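Local coordinates for disulfide isomerase DsbG N-terminal domain-containing protein (Helicobacter pylori, PDB 3TDG), which is a DsbG-like dimeric protein with a thioredoxin fold and probably acts as a thiol-disulfide oxidoreductase, at residues P54-S58 / S95-D100; C159-E165 / V257-Y261; L166-R170 / I215-E219. All blocks are in the same frame, centred on the assembly; numbering follows the deposited sequence.

Interaction 1: residues P54-S58 / S95-D100; sequences PLKSS and SNKSDD
Residues 54-58 form a loop after strand 48-54. Leu-55 to Ser-58 make a type I beta turn around Lys-56 and Ser-57. Residues 95-100 run from a strand end into helix 98-129. The CA atoms of Ser-57 and Lys-97 lie 6.1 Å apart, those of Leu-55 and Asp-100 6.0 Å.

Ser-95 OG (chi1 t) shares a hydrogen bond with Ser-57 OG at 3.1 Å. Ser-95 OG also accepts from Lys-97 N at 3.0 Å, an ST turn. Ser-95 O accepts a hydrogen bond from Gln-42 of the second subunit. Lys-97 is the N-cap of the helix; its CG packs 3.9 Å from Ser-57 CB. Asp-99 OD1 is 4.3 Å from Lys-56 NZ, beyond a salt bridge. Asp-100 (chi1 m) points its carboxylate into the turn. Asp-100 OD1 accepts a hydrogen bond from Lys-56 N at 2.9 Å; Asp-100 OD2 takes a weak, less certain one from Ser-57 N at 2.7 Å. A first-turn carboxylate thus holds a beta turn to the long helix in the DsbG-type N-terminal domain.

Interaction 2: residues C159-E165 / V257-Y261; sequences CPHCQKE and VPFLY
Cys-162 SG lies over the Val-257 to Pro-258 junction, 3.5 Å from Val-257 CG2, 3.5 Å from Pro-258 N and 3.6 Å from Pro-258 CD. Cys-162 has chi1 m. The peptide bond before Pro-258 is cis, and it brings the proline ring up to the first turns of helix 160-167. The closest CA pair is Cys-162 with Pro-258, at 5.3 Å.

Cys-159 is the N-cap of the helix. Its chi1 is t, and Cys-159 SG accepts from Cys-162 N at 3.5 Å. Cys-159 SG and Cys-162 SG stand 3.5 Å apart, too far for a disulfide, so both are modelled as free thiols. Cys-159 SG also meets Val-257 CG2 at 4.0 Å.

A CxxC pair at a helix start facing a cis-proline is the hallmark of a thioredoxin-fold redox site. Here the pair is Cys-159 and Cys-162, consistent with an oxidoreductase active site.

Between the cysteines, His-161 CB packs 3.8 Å from Pro-258 CD, while its imidazole leads away. One turn on from His-161, Glu-165 CB lies 4.0 Å from Pro-258 CG. Glu-165 has chi1 t and chi2 p, and its OE2 is 3.8 Å from Leu-260 CD2. That oxygen also takes part in a weak hydrogen bond with His-172. No hydrogen bond joins the two segments.

After Pro-258 the chain enters strand 259-262. Leu-260 points its CA-to-CB bond toward the helix and Phe-259 away from it. Phe-259 and Tyr-261 make backbone hydrogen bonds to Val-154 and Tyr-152 of the antiparallel strand 150-155. Their side chains reach Leu-124 of helix 98-129.

Interaction 3: residues L166-R170 / I215-E219; sequences LTKLR and ISILE
Two leucines of 166-170 meet Ile-215 and Leu-218. Residues 166-170 span the join between helices 160-167 and 169-175, at Lys-168. Residues 215-219 are helical. CA pairs are Leu-166 with Glu-219 at 7.7 Å and Leu-169 with Ile-215 at 8.3 Å.

Leu-166 (t, p) pushes into the hollow beside Leu-218 and Glu-219. Leu-166 CD1 is 4.3 Å from Leu-218 CB and its CD2 is 4.2 Å from Glu-219 CG. Leu-169 (t, p) sets CD2 between Ile-215 CG1 at 3.9 Å and Leu-218 CD1 at 4.3 Å. Arg-170 lays one guanidinium face on Ile-215, NH2 to CG2 3.6 Å. Arg-170 NH1 makes a salt bridge to Glu-219 OE2 at 3.0 Å, and its NE a second to Glu-212. A water fills the gap, donating to Leu-166 O at 2.7 Å and Glu-219 OE2 at 2.9 Å.

As in Dsb proteins, helix 211-222 belongs to the helical insert between strands 177-182 and 259-262. On strand 177-182, Met-180 touches Leu-166 and Leu-218, Val-178 Leu-169. Helix 188-206 packs against Ile-217 and Leu-218.

From the N terminus, interaction 1 first closes the loop from the end of strand 48-54 to the start of helix 98-129, around the other sheet strands. Helix 98-129 then leads to the thioredoxin-fold part. Interaction 2 opens at residues 159-165 and closes at 257-261, near the C terminus. Interaction 3 opens directly after, at 166-170, and closes at 215-219, so it falls within the span of interaction 2. Both use helix 160-167, and their centres are 12 Å apart. One ties this helix to strand 259-262, the other ties its end and helix 169-175 to helix 211-222. Interaction 1 lies on the opposite side of the chain's centre, its centre about 51 Å from that of interaction 2.

Interaction 1: residues P54-S58 / S95-D100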
loop_
_atom_site.group_PDB
_atom_site.type_symbol
_atom_site.label_atom_id
_atom_site.label_comp_id
_atom_site.label_asym_id
_atom_site.label_seq_id
_atom_site.Cartn_x
_atom_site.Cartn_y
_atom_site.Cartn_z
ATOM N N PRO A 54 -17.120 -16.322 24.627
ATOM C CA PRO A 54 -16.226 -17.388 25.058
ATOM C C PRO A 54 -15.633 -18.163 23.909
ATOM O O PRO A 54 -16.185 -18.137 22.853
ATOM C CB PRO A 54 -17.151 -18.292 25.841
ATOM C CG PRO A 54 -18.460 -18.078 25.257
ATOM C CD PRO A 54 -18.524 -16.679 24.806
ATOM N N LEU A 55 -14.523 -18.846 24.126
ATOM C CA LEU A 55 -13.964 -19.740 23.129
ATOM C C LEU A 55 -14.057 -21.188 23.569
ATOM O O LEU A 55 -13.695 -21.526 24.666
ATOM C CB LEU A 55 -12.513 -19.420 22.862
ATOM C CG LEU A 55 -12.080 -18.047 22.402
ATOM C CD1 LEU A 55 -10.601 -18.050 22.323
ATOM C CD2 LEU A 55 -12.669 -17.735 21.094
ATOM N N LYS A 56 -14.551 -22.040 22.692
ATOM C CA LYS A 56 -14.682 -23.445 22.988
ATOM C C LYS A 56 -13.318 -23.980 23.274
ATOM O O LYS A 56 -13.131 -24.938 23.980
ATOM C CB LYS A 56 -15.207 -24.186 21.775
ATOM C CG LYS A 56 -16.446 -23.628 21.162
ATOM C CD LYS A 56 -17.671 -24.158 21.841
ATOM C CE LYS A 56 -18.876 -24.111 20.938
ATOM N NZ LYS A 56 -20.126 -23.997 21.710
ATOM N N SER A 57 -12.352 -23.316 22.695
ATOM C CA SER A 57 -11.040 -23.843 22.548
ATOM C C SER A 57 -10.129 -23.559 23.752
ATOM O O SER A 57 -9.091 -24.172 23.916
ATOM C CB SER A 57 -10.491 -23.282 21.255
ATOM O OG SER A 57 -9.194 -23.701 21.077
ATOM N N SER A 58 -10.540 -22.649 24.612
ATOM C CA SER A 58 -9.797 -22.382 25.818
ATOM C C SER A 58 -10.680 -21.992 26.965
ATOM O O SER A 58 -11.700 -21.398 26.783
ATOM C CB SER A 58 -8.815 -21.264 25.596
ATOM O OG SER A 58 -8.340 -20.819 26.833
ATOM N N SER A 95 -7.865 -23.244 15.055
ATOM C CA SER A 95 -8.316 -24.052 16.177
ATOM C C SER A 95 -8.797 -25.410 15.687
ATOM O O SER A 95 -9.293 -25.516 14.554
ATOM C CB SER A 95 -9.443 -23.339 16.922
ATOM O OG SER A 95 -9.843 -24.115 18.030
ATOM N N ASN A 96 -8.651 -26.444 16.522
ATOM C CA ASN A 96 -9.335 -27.712 16.241
ATOM C C ASN A 96 -10.858 -27.566 16.395
ATOM O O ASN A 96 -11.608 -28.417 15.915
ATOM C CB ASN A 96 -8.798 -28.870 17.100
ATOM C CG ASN A 96 -9.291 -28.815 18.551
ATOM O OD1 ASN A 96 -9.354 -27.748 19.164
ATOM N ND2 ASN A 96 -9.625 -29.980 19.106
ATOM N N LYS A 97 -11.310 -26.488 17.049
ATOM C CA LYS A 97 -12.751 -26.233 17.179
ATOM C C LYS A 97 -13.221 -25.316 16.068
ATOM O O LYS A 97 -12.890 -24.115 16.040
ATOM C CB LYS A 97 -13.123 -25.646 18.542
ATOM C CG LYS A 97 -12.420 -26.302 19.725
ATOM C CD LYS A 97 -12.855 -27.746 19.916
ATOM C CE LYS A 97 -13.889 -27.859 21.017
ATOM N NZ LYS A 97 -14.838 -28.989 20.760
ATOM N N SER A 98 -13.993 -25.889 15.150
ATOM C CA SER A 98 -14.551 -25.157 14.011
ATOM C C SER A 98 -15.456 -23.959 14.395
ATOM O O SER A 98 -15.532 -22.975 13.649
ATOM C CB SER A 98 -15.310 -26.114 13.088
ATOM O OG SER A 98 -15.588 -25.473 11.848
ATOM N N ASP A 99 -16.135 -24.048 15.536
ATOM C CA ASP A 99 -16.972 -22.951 16.027
ATOM C C ASP A 99 -16.148 -21.689 16.346
ATOM O O ASP A 99 -16.597 -20.569 16.100
ATOM C CB ASP A 99 -17.757 -23.373 17.274
ATOM C CG ASP A 99 -18.862 -24.399 16.977
ATOM O OD1 ASP A 99 -19.037 -25.322 17.803
ATOM O OD2 ASP A 99 -19.568 -24.283 15.948
ATOM N N ASP A 100 -14.957 -21.880 16.899
ATOM C CA ASP A 100 -14.074 -20.751 17.234
ATOM C C ASP A 100 -13.534 -20.074 15.976
ATOM O O ASP A 100 -13.548 -18.843 15.890
ATOM C CB ASP A 100 -12.924 -21.194 18.134
ATOM C CG ASP A 100 -13.370 -21.498 19.569
ATOM O OD1 ASP A 100 -14.530 -21.205 19.953
ATOM O OD2 ASP A 100 -12.528 -22.017 20.334
#

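Interaction 2: residues C159-E165 / V257-Y261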
loop_
_atom_site.group_PDB
_atom_site.type_symbol
_atom_site.label_atom_id
_atom_site.label_comp_id
_atom_site.label_asym_id
_atom_site.label_seq_id
_atom_site.Cartn_x
_atom_site.Cartn_y
_atom_site.Cartn_z
ATOM N N CYS A 159 -25.084 20.101 -14.598
ATOM C CA CYS A 159 -25.505 18.726 -14.472
ATOM C C CYS A 159 -27.016 18.704 -14.290
ATOM O O CYS A 159 -27.522 19.280 -13.334
ATOM C CB CYS A 159 -24.772 18.081 -13.291
ATOM S SG CYS A 159 -25.374 16.474 -12.735
ATOM N N PRO A 160 -27.753 18.070 -15.229
ATOM C CA PRO A 160 -29.209 17.988 -15.079
ATOM C C PRO A 160 -29.669 17.334 -13.788
ATOM O O PRO A 160 -30.654 17.771 -13.204
ATOM C CB PRO A 160 -29.628 17.149 -16.295
ATOM C CG PRO A 160 -28.637 17.595 -17.347
ATOM C CD PRO A 160 -27.332 17.635 -16.574
ATOM N N HIS A 161 -28.967 16.311 -13.318
ATOM C CA HIS A 161 -29.341 15.723 -12.022
ATOM C C HIS A 161 -29.151 16.689 -10.842
ATOM O O HIS A 161 -29.927 16.685 -9.876
ATOM C CB HIS A 161 -28.621 14.392 -11.813
ATOM C CG HIS A 161 -29.294 13.248 -12.504
ATOM N ND1 HIS A 161 -29.894 12.212 -11.818
ATOM C CD2 HIS A 161 -29.509 13.004 -13.822
ATOM C CE1 HIS A 161 -30.422 11.362 -12.685
ATOM N NE2 HIS A 161 -30.206 11.820 -13.906
ATOM N N CYS A 162 -28.132 17.537 -10.932
ATOM C CA CYS A 162 -27.933 18.592 -9.927
ATOM C C CYS A 162 -28.990 19.691 -10.048
ATOM O O CYS A 162 -29.415 20.252 -9.041
ATOM C CB CYS A 162 -26.512 19.155 -10.000
ATOM S SG CYS A 162 -25.251 17.914 -9.593
ATOM N N GLN A 163 -29.425 19.979 -11.274
ATOM C CA GLN A 163 -30.530 20.910 -11.498
ATOM C C GLN A 163 -31.821 20.406 -10.855
ATOM O O GLN A 163 -32.546 21.180 -10.233
ATOM C CB GLN A 163 -30.765 21.135 -12.985
ATOM C CG GLN A 163 -29.799 22.064 -13.660
ATOM C CD GLN A 163 -30.102 22.162 -15.140
ATOM O OE1 GLN A 163 -30.019 21.168 -15.862
ATOM N NE2 GLN A 163 -30.494 23.355 -15.596
ATOM N N LYS A 164 -32.083 19.102 -10.996
ATOM C CA LYS A 164 -33.221 18.455 -10.335
ATOM C C LYS A 164 -33.075 18.508 -8.816
ATOM O O LYS A 164 -34.014 18.880 -8.100
ATOM C CB LYS A 164 -33.382 17.003 -10.826
ATOM C CG LYS A 164 -34.117 16.075 -9.845
ATOM C CD LYS A 164 -34.345 14.707 -10.489
ATOM C CE LYS A 164 -33.951 13.562 -9.572
ATOM N NZ LYS A 164 -33.132 12.599 -10.352
ATOM N N GLU A 165 -31.900 18.130 -8.322
ATOM C CA GLU A 165 -31.601 18.260 -6.901
ATOM C C GLU A 165 -31.814 19.711 -6.407
ATOM O O GLU A 165 -32.370 19.931 -5.328
ATOM C CB GLU A 165 -30.183 17.762 -6.597
ATOM C CG GLU A 165 -29.750 17.928 -5.131
ATOM C CD GLU A 165 -30.634 17.167 -4.130
ATOM O OE1 GLU A 165 -31.032 16.022 -4.416
ATOM O OE2 GLU A 165 -30.912 17.706 -3.036
ATOM N N VAL A 257 -21.791 13.513 -8.813
ATOM C CA VAL A 257 -22.707 14.516 -8.283
ATOM C C VAL A 257 -24.130 14.226 -8.784
ATOM O O VAL A 257 -24.291 13.539 -9.778
ATOM C CB VAL A 257 -22.283 15.943 -8.697
ATOM C CG1 VAL A 257 -20.882 16.309 -8.120
ATOM C CG2 VAL A 257 -22.300 16.101 -10.225
ATOM N N PRO A 258 -25.166 14.733 -8.089
ATOM C CA PRO A 258 -25.094 15.423 -6.798
ATOM C C PRO A 258 -24.707 14.430 -5.697
ATOM O O PRO A 258 -25.214 13.308 -5.668
ATOM C CB PRO A 258 -26.520 15.940 -6.584
ATOM C CG PRO A 258 -27.390 15.087 -7.473
ATOM C CD PRO A 258 -26.538 14.663 -8.622
ATOM N N PHE A 259 -23.796 14.836 -4.822
ATOM C CA PHE A 259 -23.395 14.024 -3.681
ATOM C C PHE A 259 -23.933 14.687 -2.411
ATOM O O PHE A 259 -23.596 15.838 -2.107
ATOM C CB PHE A 259 -21.873 13.910 -3.653
ATOM C CG PHE A 259 -21.338 13.049 -2.543
ATOM C CD1 PHE A 259 -20.983 11.727 -2.791
ATOM C CD2 PHE A 259 -21.159 13.566 -1.262
ATOM C CE1 PHE A 259 -20.480 10.911 -1.772
ATOM C CE2 PHE A 259 -20.655 12.769 -0.231
ATOM C CZ PHE A 259 -20.316 11.435 -0.485
ATOM N N LEU A 260 -24.786 13.978 -1.676
ATOM C CA LEU A 260 -25.290 14.504 -0.414
ATOM C C LEU A 260 -24.616 13.805 0.771
ATOM O O LEU A 260 -24.344 12.594 0.725
ATOM C CB LEU A 260 -26.807 14.386 -0.334
ATOM C CG LEU A 260 -27.667 15.366 -1.132
ATOM C CD1 LEU A 260 -27.441 15.257 -2.646
ATOM C CD2 LEU A 260 -29.143 15.131 -0.807
ATOM N N TYR A 261 -24.320 14.566 1.816
ATOM C CA TYR A 261 -23.662 14.016 3.002
ATOM C C TYR A 261 -24.171 14.716 4.251
ATOM O O TYR A 261 -24.009 15.941 4.409
ATOM C CB TYR A 261 -22.137 14.126 2.881
ATOM C CG TYR A 261 -21.348 13.602 4.068
ATOM C CD1 TYR A 261 -21.442 12.258 4.477
ATOM C CD2 TYR A 261 -20.490 14.444 4.779
ATOM C CE1 TYR A 261 -20.707 11.779 5.578
ATOM C CE2 TYR A 261 -19.753 13.985 5.865
ATOM C CZ TYR A 261 -19.862 12.653 6.266
ATOM O OH TYR A 261 -19.121 12.215 7.349
#

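Interaction 3: residues L166-R170 / I215-E219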
loop_
_atom_site.group_PDB
_atom_site.type_symbol
_atom_site.label_atom_id
_atom_site.label_comp_id
_atom_site.label_asym_id
_atom_site.label_seq_id
_atom_site.Cartn_x
_atom_site.Cartn_y
_atom_site.Cartn_z
ATOM N N LEU A 166 -31.404 20.693 -7.204
ATOM C CA LEU A 166 -31.609 22.097 -6.825
ATOM C C LEU A 166 -33.088 22.462 -6.558
ATOM O O LEU A 166 -33.375 23.280 -5.685
ATOM C CB LEU A 166 -30.971 23.036 -7.845
ATOM C CG LEU A 166 -31.054 24.542 -7.562
ATOM C CD1 LEU A 166 -30.397 24.890 -6.223
ATOM C CD2 LEU A 166 -30.469 25.345 -8.695
ATOM N N THR A 167 -34.026 21.842 -7.279
ATOM C CA THR A 167 -35.464 22.108 -7.058
ATOM C C THR A 167 -35.939 21.664 -5.671
ATOM O O THR A 167 -36.952 22.151 -5.168
ATOM C CB THR A 167 -36.376 21.473 -8.160
ATOM O OG1 THR A 167 -36.325 20.042 -8.070
ATOM C CG2 THR A 167 -35.938 21.897 -9.556
ATOM N N LYS A 168 -35.196 20.754 -5.051
ATOM C CA LYS A 168 -35.542 20.218 -3.734
ATOM C C LYS A 168 -34.940 21.011 -2.580
ATOM O O LYS A 168 -35.158 20.666 -1.406
ATOM C CB LYS A 168 -35.089 18.758 -3.628
ATOM C CG LYS A 168 -35.507 17.907 -4.821
ATOM C CD LYS A 168 -35.175 16.452 -4.629
ATOM C CE LYS A 168 -35.643 15.646 -5.843
ATOM N NZ LYS A 168 -35.348 14.195 -5.694
ATOM N N LEU A 169 -34.189 22.065 -2.902
ATOM C CA LEU A 169 -33.433 22.805 -1.883
ATOM C C LEU A 169 -34.310 23.422 -0.784
ATOM O O LEU A 169 -34.009 23.251 0.391
ATOM C CB LEU A 169 -32.512 23.862 -2.523
ATOM C CG LEU A 169 -31.600 24.670 -1.596
ATOM C CD1 LEU A 169 -30.662 23.762 -0.799
ATOM C CD2 LEU A 169 -30.820 25.714 -2.412
ATOM N N ARG A 170 -35.379 24.125 -1.168
ATOM C CA ARG A 170 -36.330 24.707 -0.193
ATOM C C ARG A 170 -36.979 23.663 0.725
ATOM O O ARG A 170 -37.275 23.968 1.887
ATOM C CB ARG A 170 -37.412 25.549 -0.882
ATOM C CG ARG A 170 -36.936 26.916 -1.322
ATOM C CD ARG A 170 -38.019 27.672 -2.062
ATOM N NE ARG A 170 -37.500 28.852 -2.758
ATOM C CZ ARG A 170 -37.070 28.860 -4.019
ATOM N NH1 ARG A 170 -37.077 27.746 -4.750
ATOM N NH2 ARG A 170 -36.626 29.987 -4.560
ATOM N N ILE A 215 -30.683 31.615 -3.166
ATOM C CA ILE A 215 -31.308 30.564 -3.987
ATOM C C ILE A 215 -31.617 31.065 -5.386
ATOM O O ILE A 215 -31.320 30.372 -6.356
ATOM C CB ILE A 215 -32.553 29.958 -3.300
ATOM C CG1 ILE A 215 -32.141 29.347 -1.965
ATOM C CG2 ILE A 215 -33.222 28.890 -4.192
ATOM C CD1 ILE A 215 -33.296 28.876 -1.140
ATOM N N SER A 216 -32.154 32.283 -5.500
ATOM C CA SER A 216 -32.413 32.876 -6.814
ATOM C C SER A 216 -31.154 33.019 -7.645
ATOM O O SER A 216 -31.188 32.806 -8.848
ATOM C CB SER A 216 -33.108 34.242 -6.709
ATOM O OG SER A 216 -34.391 34.074 -6.160
ATOM N N ILE A 217 -30.045 33.393 -7.006
ATOM C CA ILE A 217 -28.768 33.444 -7.706
ATOM C C ILE A 217 -28.439 32.061 -8.266
ATOM O O ILE A 217 -28.064 31.938 -9.421
ATOM C CB ILE A 217 -27.622 33.968 -6.778
ATOM C CG1 ILE A 217 -27.770 35.481 -6.585
ATOM C CG2 ILE A 217 -26.247 33.611 -7.340
ATOM C CD1 ILE A 217 -27.080 36.013 -5.329
ATOM N N LEU A 218 -28.603 31.028 -7.449
ATOM C CA LEU A 218 -28.295 29.654 -7.879
ATOM C C LEU A 218 -29.182 29.216 -9.060
ATOM O O LEU A 218 -28.690 28.737 -10.075
ATOM C CB LEU A 218 -28.407 28.687 -6.689
ATOM C CG LEU A 218 -27.309 28.787 -5.613
ATOM C CD1 LEU A 218 -27.699 28.019 -4.356
ATOM C CD2 LEU A 218 -25.940 28.310 -6.141
ATOM N N GLU A 219 -30.491 29.415 -8.917
ATOM C CA GLU A 219 -31.462 29.102 -9.978
ATOM C C GLU A 219 -31.165 29.877 -11.247
ATOM O O GLU A 219 -31.129 29.306 -12.344
ATOM C CB GLU A 219 -32.890 29.357 -9.481
ATOM C CG GLU A 219 -33.253 28.457 -8.312
ATOM C CD GLU A 219 -34.633 28.737 -7.728
ATOM O OE1 GLU A 219 -35.163 29.853 -7.915
ATOM O OE2 GLU A 219 -35.179 27.834 -7.058
HETATM O O HOH W 1 -34.254 25.831 -5.231
#